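PDB 4HRO: small archaeal modifier protein 1 from Haloferax volcanii DS2, which is attached covalently as a ubiquitin-like modifier to lysines of target proteins and also carries sulfur in molybdenum cofactor biosynthesis. Local coordinates for residues Trp6-Asp11 against Asp36-Ala41; Val23-Asp28 against Gly32-Ala37; Ile60-Asn65 against Ala69-Ala74. All coordinates share one frame; numbering follows the deposited sequence. Where two conformers were deposited one is given.

How the contacts relate
The contacts lie round one sheet: contact 1 is buried between sheet and helix 31-41, contact 2 partly buried, and contact 3 at the surface, their centres 12 to 13 Å apart. Contacts 1 and 2 share D36 and A37 of that helix, and a weak hydrogen bond from W6 NE1 to A34 O (3.0 Å) joins them. Contact 3 meets contact 1 at W6 CH2 and V62 CG1 (4.0 Å), and contact 2 through a hydrogen bond from G32 N to L71 O (2.8 Å). Calcium binds G27 O and T75 O beside contact 2. Between nearest atoms, the side chain of A74 is about 5 Å from the calcium ion. The side chain of W6 is about 13 Å away.

Contact 1. Residues Trp6-Asp11 against Asp36-Ala41; sequences WKLFAD and DALVGA
W6 on strand 2-8 and L38 on helix 31-41 form the nearest backbone pair, their CA atoms 7.5 Å apart, and no hydrogen bond crosses between the two segments. Helix and strand therefore meet through side chains alone, and three carry the contact: W6, L8 and L38, all buried. L38 supplies two points of touch. Its CB lies 3.7 Å from W6 CD1, on one face of the indole, and its CD2 sits over the pyrrole part of the same face, 3.9 Å from the centroid of the five-membered ring and 16° off the ring normal, which qualifies as a CH-pi contact. The torsion explains the reach: CG of L38 stands anti to the backbone N (chi1 167°), extending the branch from the helix across the indole. L38 CD2 also meets L8 CD2 at 3.7 Å as the two side chains pass one another, running opposite ways. One leucine methyl thus bridges the indole face and the L8 CD2 methyl. A weak hydrogen bond from NE1 to A34 O, one turn earlier in the helix, probably adds to the restraint on the indole's rotation. A helix laid over the sheet by such apolar side chains forms the core of the beta-grasp fold. L83 of strand 80-84 touches all three side chains, V21 of strand 20-25 reaches both leucines, and A13 and A16 of helix 10-16 pack against L8.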
ATOM      1  N   TRP A   6       2.622  -4.313  -4.632  1.00  5.94           N
ATOM      2  CA  TRP A   6       3.120  -3.825  -3.361  1.00  6.08           C
ATOM      3  C   TRP A   6       4.213  -4.751  -2.845  1.00  6.05           C
ATOM      4  O   TRP A   6       4.077  -5.988  -2.898  1.00  7.23           O
ATOM      5  CB  TRP A   6       1.997  -3.814  -2.322  1.00  5.98           C
ATOM      6  CG  TRP A   6       1.044  -2.682  -2.466  1.00  5.86           C
ATOM      7  CD1 TRP A   6      -0.148  -2.685  -3.124  1.00  5.72           C
ATOM      8  CD2 TRP A   6       1.209  -1.369  -1.934  1.00  5.73           C
ATOM      9  NE1 TRP A   6      -0.746  -1.443  -3.031  1.00  5.72           N
ATOM     10  CE2 TRP A   6       0.073  -0.619  -2.305  1.00  5.16           C
ATOM     11  CE3 TRP A   6       2.218  -0.742  -1.192  1.00  6.19           C
ATOM     12  CZ2 TRP A   6      -0.080   0.722  -1.955  1.00  5.74           C
ATOM     13  CZ3 TRP A   6       2.062   0.586  -0.846  1.00  6.28           C
ATOM     14  CH2 TRP A   6       0.928   1.300  -1.227  1.00  6.26           C
ATOM     15  N   LYS A   7       5.261  -4.152  -2.290  1.00  5.90           N
ATOM     16  CA  LYS A   7       6.194  -4.843  -1.421  1.00  6.31           C
ATOM     17  C   LYS A   7       5.949  -4.436   0.011  1.00  6.03           C
ATOM     18  O   LYS A   7       5.711  -3.257   0.305  1.00  7.06           O
ATOM     19  CB  LYS A   7       7.633  -4.540  -1.816  1.00  6.36           C
ATOM     20  CG  LYS A   7       8.114  -5.492  -2.889  1.00  7.43           C
ATOM     21  CD  LYS A   7       9.564  -5.291  -3.203  1.00  7.96           C
ATOM     22  CE  LYS A   7      10.146  -6.515  -3.865  1.00  8.02           C
ATOM     23  NZ  LYS A   7      11.526  -6.255  -4.295  1.00  8.65           N
ATOM     24  N   LEU A   8       5.979  -5.444   0.883  1.00  5.93           N
ATOM     25  CA  LEU A   8       5.734  -5.288   2.311  1.00  6.25           C
ATOM     26  C   LEU A   8       6.950  -5.776   3.089  1.00  6.24           C
ATOM     27  O   LEU A   8       7.677  -6.655   2.636  1.00  6.57           O
ATOM     28  CB  LEU A   8       4.539  -6.143   2.730  1.00  6.99           C
ATOM     29  CG  LEU A   8       3.225  -5.904   1.990  1.00  8.46           C
ATOM     30  CD1 LEU A   8       2.170  -6.900   2.499  1.00 11.63           C
ATOM     31  CD2 LEU A   8       2.764  -4.482   2.069  1.00 11.56           C
ATOM     32  N   PHE A   9       7.126  -5.231   4.292  1.00  6.55           N
ATOM     33  CA  PHE A   9       8.313  -5.456   5.104  1.00  6.72           C
ATOM     34  C   PHE A   9       7.936  -5.726   6.541  1.00  6.86           C
ATOM     35  O   PHE A   9       6.905  -5.253   7.040  1.00  7.88           O
ATOM     36  CB  PHE A   9       9.269  -4.261   4.976  1.00  7.00           C
ATOM     37  CG  PHE A   9       9.711  -4.051   3.572  1.00  5.95           C
ATOM     38  CD1 PHE A   9      10.836  -4.698   3.095  1.00  6.82           C
ATOM     39  CD2 PHE A   9       8.954  -3.309   2.701  1.00  6.71           C
ATOM     40  CE1 PHE A   9      11.213  -4.575   1.774  1.00  7.09           C
ATOM     41  CE2 PHE A   9       9.325  -3.183   1.373  1.00  7.34           C
ATOM     42  CZ  PHE A   9      10.437  -3.824   0.908  1.00  7.69           C
ATOM     43  N   ALA A  10       8.790  -6.511   7.194  1.00  6.94           N
ATOM     44  CA  ALA A  10       8.716  -6.771   8.619  1.00  7.76           C
ATOM     45  C   ALA A  10       7.306  -7.253   8.989  1.00  7.55           C
ATOM     46  O   ALA A  10       6.781  -8.189   8.380  1.00  7.58           O
ATOM     47  CB  ALA A  10       9.172  -5.531   9.435  1.00  8.98           C
ATOM     48  N   ASP A  11       6.683  -6.637   9.983  1.00  7.94           N
ATOM     49  CA  ASP A  11       5.390  -7.120  10.457  1.00  9.13           C
ATOM     50  C   ASP A  11       4.281  -7.038   9.409  1.00  8.90           C
ATOM     51  O   ASP A  11       3.313  -7.808   9.458  1.00  9.76           O
ATOM     52  CB  ASP A  11       4.978  -6.367  11.734  1.00 10.68           C
ATOM     53  CG  ASP A  11       5.010  -4.845  11.591  1.00 14.89           C
ATOM     54  OD1 ASP A  11       6.073  -4.271  11.245  1.00 18.35           O
ATOM     55  OD2 ASP A  11       3.970  -4.219  11.884  1.00 22.27           O
ATOM     56  N   ASP A  36      -5.736   0.796  -0.325  1.00  5.67           N
ATOM     57  CA  ASP A  36      -7.006   0.182   0.053  1.00  6.07           C
ATOM     58  C   ASP A  36      -7.215  -1.151  -0.662  1.00  5.29           C
ATOM     59  O   ASP A  36      -7.787  -2.080  -0.085  1.00  5.82           O
ATOM     60  CB  ASP A  36      -8.168   1.122  -0.247  1.00  5.88           C
ATOM     61  CG  ASP A  36      -8.346   2.221   0.805  1.00  6.52           C
ATOM     62  OD1 ASP A  36      -7.673   2.188   1.870  1.00  7.30           O
ATOM     63  OD2 ASP A  36      -9.177   3.122   0.542  1.00  6.60           O
ATOM     64  N   ALA A  37      -6.736  -1.271  -1.900  1.00  5.98           N
ATOM     65  CA  ALA A  37      -6.799  -2.561  -2.610  1.00  6.32           C
ATOM     66  C   ALA A  37      -5.917  -3.605  -1.916  1.00  6.55           C
ATOM     67  O   ALA A  37      -6.320  -4.758  -1.772  1.00  6.99           O
ATOM     68  CB  ALA A  37      -6.409  -2.388  -4.073  1.00  7.33           C
ATOM     69  N   LEU A  38      -4.731  -3.199  -1.468  1.00  5.83           N
ATOM     70  CA  LEU A  38      -3.858  -4.088  -0.711  1.00  6.28           C
ATOM     71  C   LEU A  38      -4.549  -4.574   0.561  1.00  5.92           C
ATOM     72  O   LEU A  38      -4.527  -5.756   0.889  1.00  5.96           O
ATOM     73  CB  LEU A  38      -2.564  -3.361  -0.360  1.00  6.28           C
ATOM     74  CG  LEU A  38      -1.674  -4.029   0.686  1.00  7.15           C
ATOM     75  CD1 LEU A  38      -1.142  -5.378   0.228  1.00  9.50           C
ATOM     76  CD2 LEU A  38      -0.523  -3.108   1.029  1.00  8.69           C
ATOM     77  N   VAL A  39      -5.140  -3.660   1.316  1.00  5.90           N
ATOM     78  CA  VAL A  39      -5.792  -4.024   2.555  1.00  6.44           C
ATOM     79  C   VAL A  39      -7.025  -4.896   2.271  1.00  6.37           C
ATOM     80  O   VAL A  39      -7.282  -5.847   3.006  1.00  6.85           O
ATOM     81  CB  VAL A  39      -6.102  -2.773   3.417  1.00  6.59           C
ATOM     82  CG1 VAL A  39      -6.881  -3.155   4.666  1.00  7.52           C
ATOM     83  CG2 VAL A  39      -4.798  -2.049   3.788  1.00  7.46           C
ATOM     84  N   GLY A  40      -7.754  -4.621   1.202  1.00  6.56           N
ATOM     85  CA  GLY A  40      -8.852  -5.506   0.815  1.00  7.34           C
ATOM     86  C   GLY A  40      -8.375  -6.929   0.544  1.00  7.24           C
ATOM     87  O   GLY A  40      -9.062  -7.903   0.896  1.00  8.71           O
ATOM     88  N   ALA A  41      -7.205  -7.071  -0.064  1.00  7.46           N
ATOM     89  CA  ALA A  41      -6.615  -8.379  -0.340  1.00  8.31           C
ATOM     90  C   ALA A  41      -6.205  -9.088   0.953  1.00  7.94           C
ATOM     91  O   ALA A  41      -6.248 -10.321   1.023  1.00  8.84           O
ATOM     92  CB  ALA A  41      -5.422  -8.222  -1.282  1.00  9.50           C
TER

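Contact 2. Residues Val23-Asp28 against Gly32-Ala37; sequences VDVDGD and GDALDA. With CA (calcium ion), chain D.
V23 and V25 turn their side chains from strand 23-25 onto helix 32-37, and the short axes approach to 8.5 Å with an angle of 135° between their directions. Followed along the helix, the contact begins loosely. D33 comes no closer than 4.4 Å, from its OD2 to D28 O, too long for a polar bond; the carboxylate is hydrogen-bonded through OD2 next to the segment, and the D33 backbone N is bonded to T30 OG1 in the first turn of the helix. At A34 the packing becomes apolar: V25 CG1 lies 4.1 Å from A34 CA, nearer the helix backbone than the A34 CB methyl, 4.5 Å off. One turn later A37 takes both valines. Its CB is 3.9 Å from V25 CG1 and 4.1 Å from V23 CG1, so a single methyl lies against two CG1 branches from the same face of the strand. Both valines hold CG1 anti to the carbonyl carbon (chi1 near -60°), which presents equivalent branches to the helix. Beyond the strand the chain turns polar. G27 O binds the calcium ion at 2.3 Å; five waters and T75 O bring the observed ligands to seven. Water 1 donates to D26 O, and water 2 to D28 OD1 at 2.7 Å, a second shell in which the carboxylate would partly balance the metal's charge. An antiparallel edge strand followed by a helix that packs across the sheet is the arrangement of the beta-grasp fold of ubiquitin-like proteins.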
ATOM      1  N   VAL A  23      -1.945  -6.148  -7.111  1.00  7.43           N
ATOM      2  CA  VAL A  23      -3.255  -5.504  -7.120  1.00  7.52           C
ATOM      3  C   VAL A  23      -3.577  -5.006  -8.525  1.00  7.88           C
ATOM      4  O   VAL A  23      -2.699  -4.847  -9.368  1.00  8.27           O
ATOM      5  CB  VAL A  23      -3.380  -4.335  -6.078  1.00  7.37           C
ATOM      6  CG1 VAL A  23      -3.160  -4.844  -4.655  1.00  8.15           C
ATOM      7  CG2 VAL A  23      -2.445  -3.156  -6.411  1.00  8.12           C
ATOM      8  N   ASP A  24      -4.859  -4.754  -8.768  1.00  8.85           N
ATOM      9  CA  ASP A  24      -5.383  -4.318 -10.074  1.00 10.02           C
ATOM     10  C   ASP A  24      -6.401  -3.218  -9.765  1.00  9.90           C
ATOM     11  O   ASP A  24      -7.403  -3.485  -9.090  1.00 12.57           O
ATOM     12  CB  ASP A  24      -6.016  -5.539 -10.767  1.00 11.75           C
ATOM     13  CG  ASP A  24      -6.686  -5.239 -12.090  1.00 14.53           C
ATOM     14  OD1 ASP A  24      -6.528  -4.143 -12.650  1.00 18.19           O
ATOM     15  OD2 ASP A  24      -7.383  -6.165 -12.565  1.00 20.82           O
ATOM     16  N   VAL A  25      -6.118  -1.992 -10.178  1.00  9.23           N
ATOM     17  CA  VAL A  25      -6.906  -0.836  -9.744  1.00  9.58           C
ATOM     18  C   VAL A  25      -7.397   0.003 -10.927  1.00  9.33           C
ATOM     19  O   VAL A  25      -7.007  -0.221 -12.066  1.00  9.69           O
ATOM     20  CB  VAL A  25      -6.084   0.036  -8.765  1.00  9.88           C
ATOM     21  CG1 VAL A  25      -5.733  -0.758  -7.506  1.00 12.11           C
ATOM     22  CG2 VAL A  25      -4.831   0.561  -9.436  1.00 11.03           C
ATOM     23  N   ASP A  26      -8.283   0.964 -10.656  0.80  9.14           N
ATOM     24  CA  ASP A  26      -8.813   1.812 -11.725  0.80  9.43           C
ATOM     25  C   ASP A  26      -7.754   2.704 -12.349  0.80  9.61           C
ATOM     26  O   ASP A  26      -6.677   2.934 -11.777  0.80  9.52           O
ATOM     27  CB  ASP A  26      -9.962   2.714 -11.230  0.80 10.12           C
ATOM     28  CG  ASP A  26     -11.286   2.017 -11.181  0.80 11.86           C
ATOM     29  OD1 ASP A  26     -11.372   0.834 -11.540  0.80 13.25           O
ATOM     30  OD2 ASP A  26     -12.241   2.692 -10.765  0.80 11.89           O
ATOM     31  N   GLY A  27      -8.089   3.206 -13.524  1.00 10.54           N
ATOM     32  CA  GLY A  27      -7.198   4.056 -14.290  1.00 10.71           C
ATOM     33  C   GLY A  27      -6.763   5.317 -13.597  1.00 10.66           C
ATOM     34  O   GLY A  27      -5.639   5.725 -13.769  1.00 10.64           O
ATOM     35  N   ASP A  28      -7.643   5.926 -12.804  1.00 10.84           N
ATOM     36  CA  ASP A  28      -7.309   7.117 -12.033  1.00 11.25           C
ATOM     37  C   ASP A  28      -7.198   6.795 -10.542  1.00 10.07           C
ATOM     38  O   ASP A  28      -7.292   7.691  -9.716  1.00 11.23           O
ATOM     39  CB  ASP A  28      -8.340   8.226 -12.280  1.00 12.49           C
ATOM     40  CG  ASP A  28      -8.216   8.859 -13.669  1.00 15.39           C
ATOM     41  OD1 ASP A  28      -7.199   8.662 -14.368  1.00 17.06           O
ATOM     42  OD2 ASP A  28      -9.155   9.577 -14.071  1.00 19.92           O
ATOM     43  N   GLY A  32      -3.449   5.979  -2.460  1.00  5.92           N
ATOM     44  CA  GLY A  32      -4.375   5.603  -1.407  1.00  6.00           C
ATOM     45  C   GLY A  32      -5.386   4.540  -1.832  1.00  5.62           C
ATOM     46  O   GLY A  32      -5.692   3.612  -1.077  1.00  5.80           O
ATOM     47  N   ASP A  33      -5.903   4.657  -3.049  1.00  5.69           N
ATOM     48  CA  ASP A  33      -6.781   3.628  -3.581  1.00  6.16           C
ATOM     49  C   ASP A  33      -6.031   2.300  -3.740  1.00  5.75           C
ATOM     50  O   ASP A  33      -6.572   1.233  -3.425  1.00  5.98           O
ATOM     51  CB  ASP A  33      -7.362   4.030  -4.934  1.00  6.98           C
ATOM     52  CG  ASP A  33      -8.296   5.213  -4.869  1.00  7.69           C
ATOM     53  OD1 ASP A  33      -8.956   5.417  -3.834  1.00  9.77           O
ATOM     54  OD2 ASP A  33      -8.364   5.936  -5.872  1.00  9.19           O
ATOM     55  N   ALA A  34      -4.783   2.346  -4.204  1.00  5.51           N
ATOM     56  CA  ALA A  34      -3.978   1.121  -4.320  1.00  5.43           C
ATOM     57  C   ALA A  34      -3.683   0.514  -2.937  1.00  5.39           C
ATOM     58  O   ALA A  34      -3.648  -0.717  -2.791  1.00  5.63           O
ATOM     59  CB  ALA A  34      -2.680   1.397  -5.073  1.00  6.13           C
ATOM     60  N   LEU A  35      -3.506   1.366  -1.926  1.00  5.05           N
ATOM     61  CA  LEU A  35      -3.314   0.891  -0.565  1.00  5.45           C
ATOM     62  C   LEU A  35      -4.583   0.213  -0.033  1.00  5.36           C
ATOM     63  O   LEU A  35      -4.522  -0.832   0.611  1.00  5.60           O
ATOM     64  CB  LEU A  35      -2.874   2.063   0.311  1.00  5.09           C
ATOM     65  CG  LEU A  35      -2.622   1.762   1.777  1.00  6.28           C
ATOM     66  CD1 LEU A  35      -1.595   0.643   1.973  1.00  7.64           C
ATOM     67  CD2 LEU A  35      -2.194   3.041   2.491  1.00  7.65           C
ATOM     68  N   ASP A  36      -5.736   0.796  -0.325  1.00  5.67           N
ATOM     69  CA  ASP A  36      -7.006   0.182   0.053  1.00  6.07           C
ATOM     70  C   ASP A  36      -7.215  -1.151  -0.662  1.00  5.29           C
ATOM     71  O   ASP A  36      -7.787  -2.080  -0.085  1.00  5.82           O
ATOM     72  CB  ASP A  36      -8.168   1.122  -0.247  1.00  5.88           C
ATOM     73  CG  ASP A  36      -8.346   2.221   0.805  1.00  6.52           C
ATOM     74  OD1 ASP A  36      -7.673   2.188   1.870  1.00  7.30           O
ATOM     75  OD2 ASP A  36      -9.177   3.122   0.542  1.00  6.60           O
ATOM     76  N   ALA A  37      -6.736  -1.271  -1.900  1.00  5.98           N
ATOM     77  CA  ALA A  37      -6.799  -2.561  -2.610  1.00  6.32           C
ATOM     78  C   ALA A  37      -5.917  -3.605  -1.916  1.00  6.55           C
ATOM     79  O   ALA A  37      -6.320  -4.758  -1.772  1.00  6.99           O
ATOM     80  CB  ALA A  37      -6.409  -2.388  -4.073  1.00  7.33           C
TER
HETATM   81 CA    CA D 102      -3.445   6.256 -13.274  1.00  9.28          CA
HETATM   82  O   HOH W   1      -3.949   4.140 -12.074  1.00  9.24           O
HETATM   83  O   HOH W   2      -4.491   8.270 -14.153  1.00 13.80           O
HETATM   84  O   HOH W   3      -2.975   5.251 -15.346  1.00 13.36           O
HETATM   85  O   HOH W   4      -3.944   7.283 -11.169  1.00  8.88           O
HETATM   86  O   HOH W   5      -1.725   7.811 -13.864  1.00 11.67           O

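Contact 3. Residues Ile60-Asn65 against Ala69-Ala74; sequences INVLRN and AALGEA
A69 and V62 meet through the one hydrogen bond across the segments: A69 N gives its hydrogen to V62 O at 2.9 Å, with an N-H...O angle of 162° that makes the bond nearly straight. It continues the antiparallel pairing of strands 61-64 and 67-68, a beta hairpin at the edge of the sheet, which the A70-E73 turn follows. The compact part lies around this bond. A69 CB rests against R64 CB at 3.9 Å, and V62 touches A69 O with its own CB. The packing loosens toward L71, whose CD2 comes only to 4.4 Å from V62 CG2. The other end is polar and hydrated. With CG anti to the backbone N (chi1 175°) and the chain extended to NE, R64 reaches past A69 so that its guanidinium lies beside the A74 carbonyl. There A74 O lies 3.0 Å above the guanidinium plane, off toward its rim, a position poor for accepting an N-H, and the charge of R64 is met instead by a salt bridge from NE to D79 OD2. At the guanidinium edge, in plane, water 6 accepts from NH1 and donates to E73 OE2 at 2.7 Å. E73 OE1 takes A70 N (2.9 Å) from above the carboxylate plane, bracing the type I turn. Replacing R64 by an alanine would remove the guanidinium and is likely to leave D79 without this cationic mate and water 6 with one protein partner fewer. Strand 61-64 pairs with strand 80-84, while backbone bonds from L71 to G32 and E73 to V31 tie the loop to helix 31-41.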
ATOM      1  N   ILE A  60       4.531   5.797   8.833  1.00 10.40           N
ATOM      2  CA  ILE A  60       4.524   4.771   7.793  1.00  9.91           C
ATOM      3  C   ILE A  60       5.043   5.409   6.525  1.00  9.97           C
ATOM      4  O   ILE A  60       4.641   6.517   6.178  1.00 10.96           O
ATOM      5  CB  ILE A  60       3.130   4.215   7.563  1.00 10.13           C
ATOM      6  CG1 ILE A  60       2.752   3.342   8.749  1.00 11.17           C
ATOM      7  CG2 ILE A  60       3.060   3.409   6.225  1.00 11.25           C
ATOM      8  CD1 ILE A  60       1.369   2.762   8.673  1.00 12.83           C
ATOM      9  N   ASN A  61       5.936   4.719   5.826  0.50 10.47           N
ATOM     10  CA  ASN A  61       6.545   5.270   4.621  0.50 10.88           C
ATOM     11  C   ASN A  61       6.068   4.524   3.377  0.50  9.65           C
ATOM     12  O   ASN A  61       6.438   3.370   3.144  0.50  9.57           O
ATOM     13  CB  ASN A  61       8.078   5.258   4.710  0.50 11.94           C
ATOM     14  CG  ASN A  61       8.614   6.211   5.776  0.50 14.19           C
ATOM     15  OD1 ASN A  61       7.899   7.085   6.256  0.50 18.07           O
ATOM     16  ND2 ASN A  61       9.881   6.044   6.139  0.50 16.99           N
ATOM     17  N   VAL A  62       5.263   5.224   2.578  1.00  8.37           N
ATOM     18  CA  VAL A  62       4.703   4.719   1.346  1.00  8.13           C
ATOM     19  C   VAL A  62       5.573   5.241   0.215  1.00  7.31           C
ATOM     20  O   VAL A  62       5.769   6.457   0.100  1.00  8.01           O
ATOM     21  CB  VAL A  62       3.265   5.225   1.165  1.00  9.06           C
ATOM     22  CG1 VAL A  62       2.687   4.673  -0.112  1.00 10.92           C
ATOM     23  CG2 VAL A  62       2.390   4.855   2.362  1.00 11.29           C
ATOM     24  N   LEU A  63       6.087   4.346  -0.624  1.00  6.90           N
ATOM     25  CA  LEU A  63       6.868   4.721  -1.790  1.00  7.44           C
ATOM     26  C   LEU A  63       6.179   4.288  -3.059  1.00  7.09           C
ATOM     27  O   LEU A  63       5.535   3.226  -3.111  1.00  7.40           O
ATOM     28  CB  LEU A  63       8.262   4.103  -1.767  1.00  8.18           C
ATOM     29  CG  LEU A  63       9.123   4.295  -0.537  1.00 11.56           C
ATOM     30  CD1 LEU A  63      10.506   3.710  -0.806  1.00 14.50           C
ATOM     31  CD2 LEU A  63       9.228   5.724  -0.110  1.00 14.78           C
ATOM     32  N   ARG A  64       6.345   5.100  -4.098  1.00  7.17           N
ATOM     33  CA  ARG A  64       5.938   4.761  -5.449  1.00  6.87           C
ATOM     34  C   ARG A  64       7.188   4.842  -6.321  1.00  7.08           C
ATOM     35  O   ARG A  64       7.807   5.913  -6.438  1.00  7.05           O
ATOM     36  CB  ARG A  64       4.883   5.743  -5.969  1.00  7.70           C
ATOM     37  CG  ARG A  64       4.513   5.492  -7.404  1.00  7.47           C
ATOM     38  CD  ARG A  64       3.593   6.531  -7.962  1.00  8.66           C
ATOM     39  NE  ARG A  64       3.205   6.140  -9.312  1.00  9.24           N
ATOM     40  CZ  ARG A  64       3.028   6.977 -10.331  1.00 11.54           C
ATOM     41  NH1 ARG A  64       3.183   8.297 -10.198  1.00 13.96           N
ATOM     42  NH2 ARG A  64       2.681   6.475 -11.510  1.00 14.03           N
ATOM     43  N   ASN A  65       7.587   3.727  -6.926  1.00  7.16           N
ATOM     44  CA  ASN A  65       8.761   3.667  -7.779  1.00  8.32           C
ATOM     45  C   ASN A  65       9.972   4.301  -7.096  1.00  8.68           C
ATOM     46  O   ASN A  65      10.730   5.051  -7.708  1.00 10.44           O
ATOM     47  CB  ASN A  65       8.450   4.294  -9.140  1.00  8.72           C
ATOM     48  CG  ASN A  65       7.272   3.637  -9.838  1.00  9.06           C
ATOM     49  OD1 ASN A  65       6.444   4.300 -10.470  1.00 11.00           O
ATOM     50  ND2 ASN A  65       7.192   2.337  -9.733  1.00  7.46           N
ATOM     51  N   ALA A  69       5.659   8.900  -1.536  1.00  9.21           N
ATOM     52  CA  ALA A  69       4.420   9.287  -2.198  1.00  9.44           C
ATOM     53  C   ALA A  69       3.325   9.583  -1.186  1.00  9.46           C
ATOM     54  O   ALA A  69       3.127   8.824  -0.227  1.00 11.01           O
ATOM     55  CB  ALA A  69       3.977   8.197  -3.142  1.00 10.53           C
ATOM     56  N   ALA A  70       2.603  10.674  -1.418  1.00  8.72           N
ATOM     57  CA  ALA A  70       1.392  10.989  -0.692  1.00  8.46           C
ATOM     58  C   ALA A  70       0.248  10.165  -1.266  1.00  8.00           C
ATOM     59  O   ALA A  70       0.271   9.753  -2.441  1.00  7.92           O
ATOM     60  CB  ALA A  70       1.090  12.475  -0.786  1.00  9.52           C
ATOM     61  N   LEU A  71      -0.773   9.940  -0.447  1.00  8.09           N
ATOM     62  CA  LEU A  71      -1.849   9.033  -0.836  1.00  7.90           C
ATOM     63  C   LEU A  71      -2.664   9.561  -2.018  1.00  8.03           C
ATOM     64  O   LEU A  71      -3.277   8.788  -2.740  1.00  8.06           O
ATOM     65  CB  LEU A  71      -2.761   8.684   0.346  1.00  8.57           C
ATOM     66  CG  LEU A  71      -2.139   7.860   1.480  1.00  9.41           C
ATOM     67  CD1 LEU A  71      -3.224   7.368   2.420  1.00 12.62           C
ATOM     68  CD2 LEU A  71      -1.323   6.700   0.988  1.00 10.26           C
ATOM     69  N   GLY A  72      -2.689  10.873  -2.234  1.00  8.52           N
ATOM     70  CA  GLY A  72      -3.399  11.437  -3.381  1.00  9.51           C
ATOM     71  C   GLY A  72      -2.682  11.369  -4.715  1.00  9.30           C
ATOM     72  O   GLY A  72      -3.256  11.752  -5.740  1.00 10.55           O
ATOM     73  N   GLU A  73      -1.438  10.900  -4.733  1.00  8.89           N
ATOM     74  CA  GLU A  73      -0.696  10.818  -5.989  1.00  9.34           C
ATOM     75  C   GLU A  73      -1.241   9.746  -6.914  1.00  8.37           C
ATOM     76  O   GLU A  73      -1.911   8.813  -6.487  1.00  7.47           O
ATOM     77  CB  GLU A  73       0.798  10.602  -5.726  1.00 10.08           C
ATOM     78  CG  GLU A  73       1.470  11.839  -5.130  1.00 11.69           C
ATOM     79  CD  GLU A  73       2.917  11.637  -4.747  1.00 12.30           C
ATOM     80  OE1 GLU A  73       3.308  12.266  -3.746  1.00 12.58           O
ATOM     81  OE2 GLU A  73       3.659  10.889  -5.446  1.00 13.88           O
ATOM     82  N   ALA A  74      -0.946   9.900  -8.197  1.00  8.42           N
ATOM     83  CA  ALA A  74      -1.375   8.965  -9.219  1.00  8.05           C
ATOM     84  C   ALA A  74      -0.645   7.630  -9.126  1.00  7.89           C
ATOM     85  O   ALA A  74       0.388   7.514  -8.476  1.00  8.66           O
ATOM     86  CB  ALA A  74      -1.153   9.581 -10.602  1.00  9.30           C
TER
HETATM   87  O   HOH W   6       3.892  10.192  -8.036  1.00 17.39           O